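Putative HAD-hydrolase YfnB (Bacillus subtilis, PDB 3ED5) probably hydrolyses phosphate esters as a member of the haloacid dehalogenase-like hydrolases, perhaps with 5'-nucleotidase activity. Local coordinates at residues F33-I38 with E91-R96; T131-L136 with G140-F145; T154-Q157 with K161-F164; A188-G193 with T200-P205. All coordinates share one frame; numbering follows the deposited sequence.

Interaction 1 of 4, residues F33-I38 with E91-R96; sequences FEDQNI and EQKYRR. With FMT (formic acid), chain B.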
# COMPACT_ATOMS: atom_id res chain seq x y z
N PHE A 33 -5.43 -12.68 17.68
CA PHE A 33 -5.11 -13.96 18.34
C PHE A 33 -5.39 -13.96 19.84
O PHE A 33 -5.79 -15.00 20.41
CB PHE A 33 -3.68 -14.36 18.01
CG PHE A 33 -3.56 -15.04 16.68
CD1 PHE A 33 -3.72 -14.30 15.50
CD2 PHE A 33 -3.34 -16.41 16.59
CE1 PHE A 33 -3.65 -14.93 14.25
CE2 PHE A 33 -3.26 -17.05 15.35
CZ PHE A 33 -3.40 -16.30 14.16
N GLU A 34 -5.22 -12.81 20.47
CA GLU A 34 -5.64 -12.65 21.87
C GLU A 34 -7.16 -12.79 21.95
O GLU A 34 -7.67 -13.46 22.83
CB GLU A 34 -5.20 -11.28 22.43
CG GLU A 34 -3.69 -11.13 22.62
CD GLU A 34 -3.29 -9.81 23.30
OE1 GLU A 34 -4.17 -8.99 23.66
OE2 GLU A 34 -2.07 -9.60 23.47
N ASP A 35 -7.89 -12.15 21.03
CA ASP A 35 -9.36 -12.24 20.99
C ASP A 35 -9.82 -13.70 20.93
O ASP A 35 -10.76 -14.10 21.63
CB ASP A 35 -9.95 -11.44 19.81
CG ASP A 35 -11.48 -11.50 19.76
OD1 ASP A 35 -12.12 -10.74 20.53
OD2 ASP A 35 -12.05 -12.28 18.96
N GLN A 36 -9.12 -14.49 20.11
CA GLN A 36 -9.47 -15.90 19.88
C GLN A 36 -8.86 -16.86 20.89
O GLN A 36 -9.08 -18.06 20.79
CB GLN A 36 -8.98 -16.33 18.51
CG GLN A 36 -9.66 -15.58 17.38
CD GLN A 36 -11.15 -15.85 17.33
OE1 GLN A 36 -11.57 -16.95 17.00
NE2 GLN A 36 -11.95 -14.85 17.66
N ASN A 37 -8.05 -16.33 21.81
CA ASN A 37 -7.28 -17.12 22.77
C ASN A 37 -6.46 -18.21 22.13
O ASN A 37 -6.45 -19.34 22.60
CB ASN A 37 -8.20 -17.73 23.83
CG ASN A 37 -9.02 -16.70 24.54
OD1 ASN A 37 -8.49 -15.72 25.07
ND2 ASN A 37 -10.33 -16.90 24.55
N ILE A 38 -5.79 -17.87 21.03
CA ILE A 38 -4.90 -18.79 20.34
C ILE A 38 -3.48 -18.24 20.41
O ILE A 38 -3.26 -17.08 20.02
CB ILE A 38 -5.28 -18.90 18.84
CG1 ILE A 38 -6.67 -19.50 18.66
CG2 ILE A 38 -4.23 -19.70 18.06
CD1 ILE A 38 -7.08 -19.57 17.16
N GLU A 91 -11.77 -12.17 9.77
CA GLU A 91 -11.35 -10.99 9.01
C GLU A 91 -12.06 -9.73 9.52
O GLU A 91 -11.42 -8.68 9.68
CB GLU A 91 -11.61 -11.20 7.53
CG GLU A 91 -11.66 -9.89 6.65
CD GLU A 91 -10.33 -9.10 6.64
OE1 GLU A 91 -9.24 -9.61 6.98
OE2 GLU A 91 -10.39 -7.92 6.19
N GLN A 92 -13.35 -9.84 9.82
CA GLN A 92 -14.07 -8.70 10.36
C GLN A 92 -13.42 -8.22 11.68
O GLN A 92 -13.28 -7.01 11.90
CB GLN A 92 -15.52 -9.12 10.53
CG GLN A 92 -16.43 -8.19 11.26
CD GLN A 92 -17.80 -8.87 11.45
OE1 GLN A 92 -18.60 -8.94 10.51
NE2 GLN A 92 -18.05 -9.42 12.65
N LYS A 93 -13.01 -9.16 12.53
CA LYS A 93 -12.35 -8.78 13.81
C LYS A 93 -10.97 -8.15 13.57
O LYS A 93 -10.63 -7.12 14.15
CB LYS A 93 -12.23 -10.00 14.75
CG LYS A 93 -13.56 -10.48 15.28
CD LYS A 93 -13.40 -11.84 15.97
CE LYS A 93 -14.69 -12.30 16.61
NZ LYS A 93 -14.62 -12.28 18.09
N TYR A 94 -10.19 -8.78 12.71
CA TYR A 94 -8.89 -8.30 12.33
C TYR A 94 -8.99 -6.89 11.75
O TYR A 94 -8.19 -5.98 12.09
CB TYR A 94 -8.35 -9.20 11.23
CG TYR A 94 -7.00 -8.78 10.73
CD1 TYR A 94 -5.90 -8.89 11.55
CD2 TYR A 94 -6.83 -8.28 9.43
CE1 TYR A 94 -4.64 -8.55 11.13
CE2 TYR A 94 -5.52 -7.93 8.97
CZ TYR A 94 -4.44 -8.07 9.86
OH TYR A 94 -3.14 -7.78 9.56
N ARG A 95 -9.98 -6.73 10.90
CA ARG A 95 -10.18 -5.46 10.15
C ARG A 95 -10.37 -4.27 11.11
O ARG A 95 -9.83 -3.16 10.89
CB ARG A 95 -11.42 -5.61 9.23
CG ARG A 95 -11.84 -4.34 8.46
CD ARG A 95 -10.79 -3.92 7.46
NE ARG A 95 -10.24 -5.01 6.61
CZ ARG A 95 -9.21 -4.87 5.79
NH1 ARG A 95 -8.64 -3.67 5.63
NH2 ARG A 95 -8.75 -5.91 5.08
N ARG A 96 -11.17 -4.48 12.14
CA ARG A 96 -11.42 -3.44 13.14
C ARG A 96 -10.11 -3.01 13.82
O ARG A 96 -9.84 -1.81 13.95
CB ARG A 96 -12.48 -3.87 14.14
CG ARG A 96 -12.96 -2.71 14.98
CD ARG A 96 -12.09 -2.52 16.21
NE ARG A 96 -12.41 -3.52 17.22
CZ ARG A 96 -12.03 -3.45 18.49
NH1 ARG A 96 -11.29 -2.42 18.92
NH2 ARG A 96 -12.39 -4.41 19.33
C FMT B . -5.11 -5.55 4.36
O1 FMT B . -4.77 -6.48 5.08
O2 FMT B . -6.24 -5.43 3.91
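Lys93 carries a single salt bridge across this contact, from NZ to Asp35 OD2 at 2.7 Å. NZ arrives on the syn lone pair of OD2, and the two side chains cross at about a right angle. The lysine extends nearly straight from the helix as far as CE, then bends at chi4 (-110°), which turns NZ onto the carboxylate. The same oxygen takes a second bond, from Gln36 NE2 at 2.9 Å, on its anti side and somewhat out of the carboxylate plane. Two donors thus grip OD2, while the aliphatic part of Lys93 runs past the amide, with CD 3.7 Å from Gln36 NE2.

A second ionic group lies within helix 87-98. Arg95 holds Glu91 side-on, NH2 and NE both reaching OE2, with the acceptor in the guanidinium plane. NH2 also donates to O2 of a bound formic acid at 2.8 Å, probably from the crystallisation liquor, which Arg73 also binds, and NH1 bonds to Thr131 on helix 129-138. A leucine in place of Arg95 would probably leave Glu91 OE2 without its mate and cut this tie to Thr131.

Just after Asp35 and Gln36, helix 21-35 closes in a Schellman motif at Asn37. The surface salt bridge joins this helix end to helix 87-98, both probably in the helical cap that many HAD hydrolases carry after the first core strand.

Interaction 2 of 4, residues T131-L136 with G140-F145; sequences TQYKRL and GLFPFF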
# COMPACT_ATOMS: atom_id res chain seq x y z
N THR A 131 -10.76 1.45 5.15
CA THR A 131 -9.56 1.30 5.96
C THR A 131 -8.55 2.40 5.64
O THR A 131 -7.95 3.00 6.54
CB THR A 131 -8.92 -0.07 5.73
OG1 THR A 131 -9.83 -1.09 6.14
CG2 THR A 131 -7.62 -0.20 6.56
N GLN A 132 -8.39 2.68 4.35
CA GLN A 132 -7.37 3.63 3.93
C GLN A 132 -7.80 5.05 4.27
O GLN A 132 -6.99 5.84 4.77
CB GLN A 132 -7.09 3.46 2.43
CG GLN A 132 -6.59 2.03 1.98
CD GLN A 132 -5.41 1.50 2.81
OE1 GLN A 132 -5.53 1.26 4.03
NE2 GLN A 132 -4.31 1.21 2.15
N TYR A 133 -9.07 5.37 4.01
CA TYR A 133 -9.62 6.68 4.36
C TYR A 133 -9.45 6.92 5.87
O TYR A 133 -8.98 7.99 6.31
CB TYR A 133 -11.10 6.79 3.98
CG TYR A 133 -11.31 7.31 2.55
CD1 TYR A 133 -11.05 6.52 1.44
CD2 TYR A 133 -11.77 8.62 2.34
CE1 TYR A 133 -11.27 7.01 0.12
CE2 TYR A 133 -11.99 9.12 1.04
CZ TYR A 133 -11.74 8.30 -0.06
OH TYR A 133 -11.96 8.81 -1.34
N LYS A 134 -9.83 5.92 6.66
CA LYS A 134 -9.78 6.09 8.11
C LYS A 134 -8.36 6.29 8.63
O LYS A 134 -8.12 7.24 9.41
CB LYS A 134 -10.46 4.91 8.83
CG LYS A 134 -10.41 5.05 10.36
CD LYS A 134 -11.18 3.92 11.06
CE LYS A 134 -11.40 4.18 12.53
NZ LYS A 134 -10.10 4.32 13.26
N ARG A 135 -7.41 5.46 8.20
CA ARG A 135 -6.01 5.56 8.64
C ARG A 135 -5.35 6.85 8.14
O ARG A 135 -4.58 7.49 8.88
CB ARG A 135 -5.23 4.31 8.24
CG ARG A 135 -5.72 3.07 9.06
CD ARG A 135 -5.21 1.80 8.43
NE ARG A 135 -3.73 1.75 8.42
CZ ARG A 135 -2.96 1.51 7.36
NH1 ARG A 135 -3.50 1.30 6.15
NH2 ARG A 135 -1.64 1.47 7.51
N LEU A 136 -5.68 7.28 6.92
CA LEU A 136 -5.17 8.57 6.46
C LEU A 136 -5.75 9.73 7.28
O LEU A 136 -5.04 10.73 7.53
CB LEU A 136 -5.47 8.79 4.96
CG LEU A 136 -4.65 7.89 4.03
CD1 LEU A 136 -5.26 7.94 2.62
CD2 LEU A 136 -3.15 8.23 4.02
N GLY A 140 -3.60 12.22 10.18
CA GLY A 140 -3.54 13.63 9.68
C GLY A 140 -3.07 13.82 8.25
O GLY A 140 -2.88 14.97 7.83
N LEU A 141 -2.83 12.74 7.51
CA LEU A 141 -2.33 12.83 6.13
C LEU A 141 -3.42 13.18 5.13
O LEU A 141 -3.13 13.81 4.10
CB LEU A 141 -1.63 11.56 5.66
CG LEU A 141 -0.32 11.18 6.38
CD1 LEU A 141 0.15 9.86 5.82
CD2 LEU A 141 0.75 12.24 6.13
N PHE A 142 -4.66 12.79 5.44
CA PHE A 142 -5.79 12.87 4.48
C PHE A 142 -5.91 14.22 3.72
O PHE A 142 -6.01 14.21 2.50
CB PHE A 142 -7.11 12.58 5.21
CG PHE A 142 -8.30 12.55 4.32
CD1 PHE A 142 -8.65 11.38 3.66
CD2 PHE A 142 -9.07 13.71 4.12
CE1 PHE A 142 -9.77 11.35 2.81
CE2 PHE A 142 -10.18 13.68 3.29
CZ PHE A 142 -10.51 12.50 2.62
N PRO A 143 -5.91 15.35 4.42
CA PRO A 143 -6.19 16.61 3.71
C PRO A 143 -5.15 17.06 2.68
O PRO A 143 -5.42 17.99 1.88
CB PRO A 143 -6.28 17.65 4.85
CG PRO A 143 -6.44 16.84 6.09
CD PRO A 143 -5.65 15.61 5.85
N PHE A 144 -3.96 16.46 2.71
CA PHE A 144 -2.87 16.90 1.84
C PHE A 144 -3.02 16.37 0.42
O PHE A 144 -2.28 16.79 -0.47
CB PHE A 144 -1.50 16.46 2.41
CG PHE A 144 -1.15 17.10 3.72
CD1 PHE A 144 -0.76 18.44 3.78
CD2 PHE A 144 -1.20 16.38 4.90
CE1 PHE A 144 -0.42 19.06 5.00
CE2 PHE A 144 -0.88 16.98 6.13
CZ PHE A 144 -0.48 18.33 6.18
N PHE A 145 -3.95 15.43 0.22
CA PHE A 145 -4.16 14.78 -1.11
C PHE A 145 -5.35 15.33 -1.85
O PHE A 145 -6.44 15.53 -1.27
CB PHE A 145 -4.27 13.27 -0.92
CG PHE A 145 -3.02 12.68 -0.35
CD1 PHE A 145 -1.97 12.31 -1.20
CD2 PHE A 145 -2.85 12.56 1.03
CE1 PHE A 145 -0.76 11.80 -0.67
CE2 PHE A 145 -1.63 12.01 1.59
CZ PHE A 145 -0.59 11.65 0.73
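Phe142 turns its CG trans to its own backbone nitrogen (chi1 -176°), which carries the ring along the flank of helix 129-138 to Tyr133. There Phe142 CE1 meets the CD2-CE2 side of the tyrosine, 3.4 Å from Tyr133 CD2. The ring planes are inclined at 49°, an oblique pairing. Leu136, with CG opposite its carbonyl carbon, fills the angle between helix and loop: its CB lies at the edge of the Phe142 ring, near the ring plane, and its CD2 packs crosswise on Leu141, 4.0 Å from CB. An alanine at Tyr133 would remove the ring beside Phe142 CE1 and would probably leave a gap there, the phenylalanine ring being less firmly held on that side.

The backbone closes the same junction. Phe142 N donates to Leu136 O at 3.0 Å, approaching from above the carbonyl plane rather than along a lone pair. Gly140, with positive phi, ends the helix in a Schellman motif, and the chain then enters the short 3-10 segment 142-144.

Outward, Tyr133, Leu136 and Phe142 all touch Ile148 of strand 147-150, while Arg137 makes a cation-pi contact with Phe142. The chemistry is therefore mostly apolar, with a backbone bond from Phe142 N closing the turn: hydrophobic side chains press the helix end and the following loop onto the edge strand of the sheet, and the helix carbonyl of Leu136 is satisfied from within the turn.

Interaction 3 of 4, residues T154-Q157 with K161-F164; sequences TGFQ and KEYF. With FMT (formic acid), chain D.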
# COMPACT_ATOMS: atom_id res chain seq x y z
N THR A 154 -12.75 0.67 -9.52
CA THR A 154 -12.25 0.64 -10.90
C THR A 154 -12.59 -0.62 -11.67
O THR A 154 -12.52 -0.62 -12.89
CB THR A 154 -10.68 0.83 -10.96
OG1 THR A 154 -10.02 -0.40 -10.59
CG2 THR A 154 -10.21 1.98 -10.04
N GLY A 155 -12.89 -1.70 -10.95
CA GLY A 155 -13.06 -3.01 -11.56
C GLY A 155 -11.77 -3.76 -11.72
O GLY A 155 -11.80 -4.95 -12.08
N PHE A 156 -10.64 -3.07 -11.48
CA PHE A 156 -9.30 -3.61 -11.66
C PHE A 156 -8.49 -3.27 -10.40
O PHE A 156 -9.05 -2.82 -9.39
CB PHE A 156 -8.66 -2.98 -12.93
CG PHE A 156 -9.49 -3.13 -14.17
CD1 PHE A 156 -9.33 -4.23 -15.00
CD2 PHE A 156 -10.43 -2.16 -14.51
CE1 PHE A 156 -10.12 -4.36 -16.19
CE2 PHE A 156 -11.22 -2.27 -15.68
CZ PHE A 156 -11.07 -3.39 -16.51
N GLN A 157 -7.18 -3.48 -10.45
CA GLN A 157 -6.33 -3.23 -9.28
C GLN A 157 -4.93 -2.99 -9.80
O GLN A 157 -4.59 -3.48 -10.85
CB GLN A 157 -6.37 -4.43 -8.29
CG GLN A 157 -5.87 -5.78 -8.82
CD GLN A 157 -6.78 -6.44 -9.84
OE1 GLN A 157 -8.02 -6.35 -9.77
NE2 GLN A 157 -6.17 -7.13 -10.84
N LYS A 161 -2.90 -2.07 -16.05
CA LYS A 161 -2.98 -0.84 -16.85
C LYS A 161 -4.38 -0.20 -16.74
O LYS A 161 -4.49 1.03 -16.63
CB LYS A 161 -2.53 -1.12 -18.29
CG LYS A 161 -3.35 -2.17 -19.06
CD LYS A 161 -2.74 -2.52 -20.44
CE LYS A 161 -3.65 -3.44 -21.27
NZ LYS A 161 -3.10 -3.62 -22.65
N GLU A 162 -5.44 -1.01 -16.67
CA GLU A 162 -6.77 -0.38 -16.61
C GLU A 162 -7.05 0.34 -15.28
O GLU A 162 -7.87 1.27 -15.21
CB GLU A 162 -7.86 -1.37 -16.97
CG GLU A 162 -7.71 -2.02 -18.38
CD GLU A 162 -6.84 -3.30 -18.40
OE1 GLU A 162 -6.08 -3.57 -17.44
OE2 GLU A 162 -6.95 -4.07 -19.41
N TYR A 163 -6.43 -0.10 -14.20
CA TYR A 163 -6.51 0.70 -12.97
C TYR A 163 -5.90 2.11 -13.22
O TYR A 163 -6.48 3.15 -12.88
CB TYR A 163 -5.81 -0.00 -11.80
CG TYR A 163 -5.64 0.93 -10.62
CD1 TYR A 163 -6.67 1.08 -9.68
CD2 TYR A 163 -4.47 1.69 -10.47
CE1 TYR A 163 -6.52 1.97 -8.58
CE2 TYR A 163 -4.31 2.60 -9.39
CZ TYR A 163 -5.34 2.73 -8.46
OH TYR A 163 -5.19 3.59 -7.39
N PHE A 164 -4.71 2.14 -13.81
CA PHE A 164 -4.09 3.44 -14.06
C PHE A 164 -4.86 4.29 -15.05
O PHE A 164 -4.93 5.49 -14.87
CB PHE A 164 -2.63 3.26 -14.44
CG PHE A 164 -1.80 2.81 -13.28
CD1 PHE A 164 -1.42 3.73 -12.30
CD2 PHE A 164 -1.50 1.46 -13.10
CE1 PHE A 164 -0.71 3.31 -11.17
CE2 PHE A 164 -0.78 1.04 -11.97
CZ PHE A 164 -0.37 1.97 -11.01
C FMT D . -9.44 -7.75 -13.13
O1 FMT D . -8.57 -8.44 -12.52
O2 FMT D . -10.44 -7.19 -12.62
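Glu162 lays its CB over the centre of the Phe156 ring, 3.5 Å from the centroid and only 4° off the ring normal, a clear CH-pi contact. A bend at chi2 (88°) folds the glutamate carboxylate back until its plane lies within about 5° of the ring plane, with CG 4.0 Å from Phe156 CE1. Beside it Tyr163 fits against the loop: its CB sits 3.7 Å from Gln157 C, and its CD1 is 3.7 Å from Thr154 CG2, the methyl meeting the ring obliquely. No hydrogen bond crosses between the two segments.

The loop is shaped by an ST turn, in which Phe156 N donates to Thr154 OG1 at 2.9 Å. That hydroxyl is bonded in turn to Ser151 O, which anchors the turn to the chain just behind it. At Gly155, a side chain would jam against the preceding carbonyl oxygen. Gln157 points the other way: NE2 binds a formic acid molecule (O1 at 3.2 Å), probably from the crystallisation liquor, and also Glu60 O of helix 42-60.

Tyr163 also touches Lys158, probably the lysine of HAD motif III. The contact thus folds the loop that follows strand 147-150 back on the first turn of helix 161-169, with Tyr163 OH bonded to Phe149 O of that strand and Phe164, on another side of the helix, directed to helix 186-195.

Interaction 4 of 4, residues A188-G193 with T200-P205; sequences ADIKGG and TCWMNP
Ile190 meets Trp202 at about a right angle, its CD1 lying 3.9 Å from Trp202 CB and 3.7 Å from Trp202 CA. The CG1 branch passes obliquely to the indole, 4.1 Å from CD1 of the tryptophan. The other branch, CG2, stands anti to the backbone N and comes to Thr200, 3.7 Å from its OG1. One isoleucine thus spans two strand residues, with CD1 also beside Cys201 O, between them.

Thr200 crosses Ile190 obliquely and drives its methyl at the helix backbone. With chi1 at 51°, OG1 sits between the backbone N and the carbonyl carbon, and CG2 swings to 3.5 Å from Ile190 O and 3.8 Å from Gly193 CA. A CB on Gly193 would clash with Thr200 CG2, consistent with a glycine there. The neighbouring Gly192 has its own limit, since a CB would run into Ala188 O one turn back.

Helix 186-195 and strand 199-203 run nearly antiparallel (167°), their local axes 8.1 Å apart, the helix being the crossover connection between strands 179-183 and 199-203 of a beta-alpha-beta unit. On the helix, Asp189 reaches Asp13, the nucleophile by similarity, forms a salt bridge with Lys158 and accepts a hydrogen bond from Ser185 N; in the sequence GDSLTAD it probably corresponds to a motif IV acid of the HAD family. Trp202 NE1 bonds to Asp184 O.

The contact is buried and largely apolar: across these two segments the helix is seated by van der Waals fit, without directional bonds.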
# COMPACT_ATOMS: atom_id res chain seq x y z
N ALA A 188 2.95 -4.12 -7.45
CA ALA A 188 1.78 -3.28 -7.61
C ALA A 188 2.20 -1.91 -8.08
O ALA A 188 1.58 -1.36 -9.02
CB ALA A 188 1.01 -3.12 -6.30
N ASP A 189 3.23 -1.35 -7.43
CA ASP A 189 3.57 0.08 -7.68
C ASP A 189 4.58 0.26 -8.79
O ASP A 189 4.37 1.06 -9.72
CB ASP A 189 4.10 0.75 -6.40
CG ASP A 189 3.10 0.71 -5.27
OD1 ASP A 189 1.93 1.08 -5.51
OD2 ASP A 189 3.50 0.27 -4.16
N ILE A 190 5.67 -0.49 -8.74
CA ILE A 190 6.73 -0.27 -9.71
C ILE A 190 6.36 -0.87 -11.07
O ILE A 190 6.37 -0.18 -12.07
CB ILE A 190 8.10 -0.76 -9.21
CG1 ILE A 190 8.40 -0.19 -7.80
CG2 ILE A 190 9.18 -0.41 -10.21
CD1 ILE A 190 8.31 1.39 -7.67
N LYS A 191 5.96 -2.14 -11.09
CA LYS A 191 5.46 -2.75 -12.32
C LYS A 191 4.25 -1.97 -12.83
O LYS A 191 4.16 -1.68 -14.01
CB LYS A 191 5.09 -4.21 -12.10
CG LYS A 191 4.62 -4.93 -13.39
CD LYS A 191 3.59 -6.03 -12.98
CE LYS A 191 4.23 -7.25 -12.35
NZ LYS A 191 3.47 -7.69 -11.11
N GLY A 192 3.34 -1.61 -11.92
CA GLY A 192 2.17 -0.81 -12.27
C GLY A 192 2.55 0.48 -13.01
O GLY A 192 2.06 0.76 -14.13
N GLY A 193 3.44 1.25 -12.40
CA GLY A 193 3.80 2.56 -12.98
C GLY A 193 4.50 2.38 -14.31
O GLY A 193 4.22 3.11 -15.25
N THR A 200 9.01 5.70 -11.81
CA THR A 200 8.71 5.04 -10.54
C THR A 200 9.81 5.24 -9.48
O THR A 200 11.01 5.27 -9.80
CB THR A 200 8.58 3.51 -10.75
OG1 THR A 200 9.73 3.04 -11.46
CG2 THR A 200 7.32 3.15 -11.59
N CYS A 201 9.38 5.31 -8.22
CA CYS A 201 10.31 5.42 -7.08
C CYS A 201 9.99 4.31 -6.06
O CYS A 201 8.93 4.31 -5.47
CB CYS A 201 10.19 6.80 -6.44
SG CYS A 201 11.35 7.00 -5.04
N TRP A 202 10.92 3.37 -5.92
CA TRP A 202 10.77 2.22 -5.05
C TRP A 202 11.26 2.56 -3.64
O TRP A 202 12.45 2.81 -3.44
CB TRP A 202 11.57 1.05 -5.62
CG TRP A 202 11.36 -0.25 -4.87
CD1 TRP A 202 10.23 -0.61 -4.18
CD2 TRP A 202 12.26 -1.36 -4.80
NE1 TRP A 202 10.40 -1.89 -3.65
CE2 TRP A 202 11.63 -2.37 -4.04
CE3 TRP A 202 13.55 -1.60 -5.31
CZ2 TRP A 202 12.24 -3.59 -3.75
CZ3 TRP A 202 14.16 -2.83 -5.05
CH2 TRP A 202 13.51 -3.81 -4.26
N MSE A 203 10.32 2.55 -2.69
CA MSE A 203 10.62 2.69 -1.27
C MSE A 203 11.11 1.32 -0.77
O MSE A 203 10.34 0.36 -0.73
CB MSE A 203 9.35 3.16 -0.55
CG MSE A 203 9.46 3.24 0.94
SE MSE A 203 10.79 4.53 1.53
CE MSE A 203 10.43 4.43 3.48
N ASN A 204 12.39 1.22 -0.45
CA ASN A 204 12.99 -0.07 -0.07
C ASN A 204 13.96 0.12 1.11
O ASN A 204 15.18 -0.10 0.98
CB ASN A 204 13.70 -0.69 -1.27
CG ASN A 204 14.17 -2.12 -1.01
OD1 ASN A 204 13.65 -2.81 -0.12
ND2 ASN A 204 15.18 -2.55 -1.74
N PRO A 205 13.43 0.56 2.26
CA PRO A 205 14.26 0.86 3.43
C PRO A 205 15.11 -0.32 3.89
O PRO A 205 16.22 -0.11 4.38
CB PRO A 205 13.25 1.22 4.52
CG PRO A 205 11.92 0.78 4.00
CD PRO A 205 12.00 0.83 2.49

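In the fold
Interaction 4 is fully buried and apolar, whereas interactions 1 and 3 lie at the surface and interaction 2 is partly buried. Polar chemistry does not simply track exposure: interaction 1 rests on charge, interaction 2 adds a backbone bond to hydrophobic packing, and interactions 3 and 4 have no hydrogen bond between their segments. Interactions 2, 3 and 4 belong to the domain built on the parallel sheet, 2 and 3 both flanking strand 147-150; interaction 1 joins helices away from it, yet its Arg95 NH1 reaches Thr131 OG1 of interaction 2, probably by a hydrogen bond. Interactions 3 and 4 touch, Phe164 CE2 lying 3.5 Å from Gly192 CA, while interactions 1 and 4 lie on opposite sides of the chain's centre.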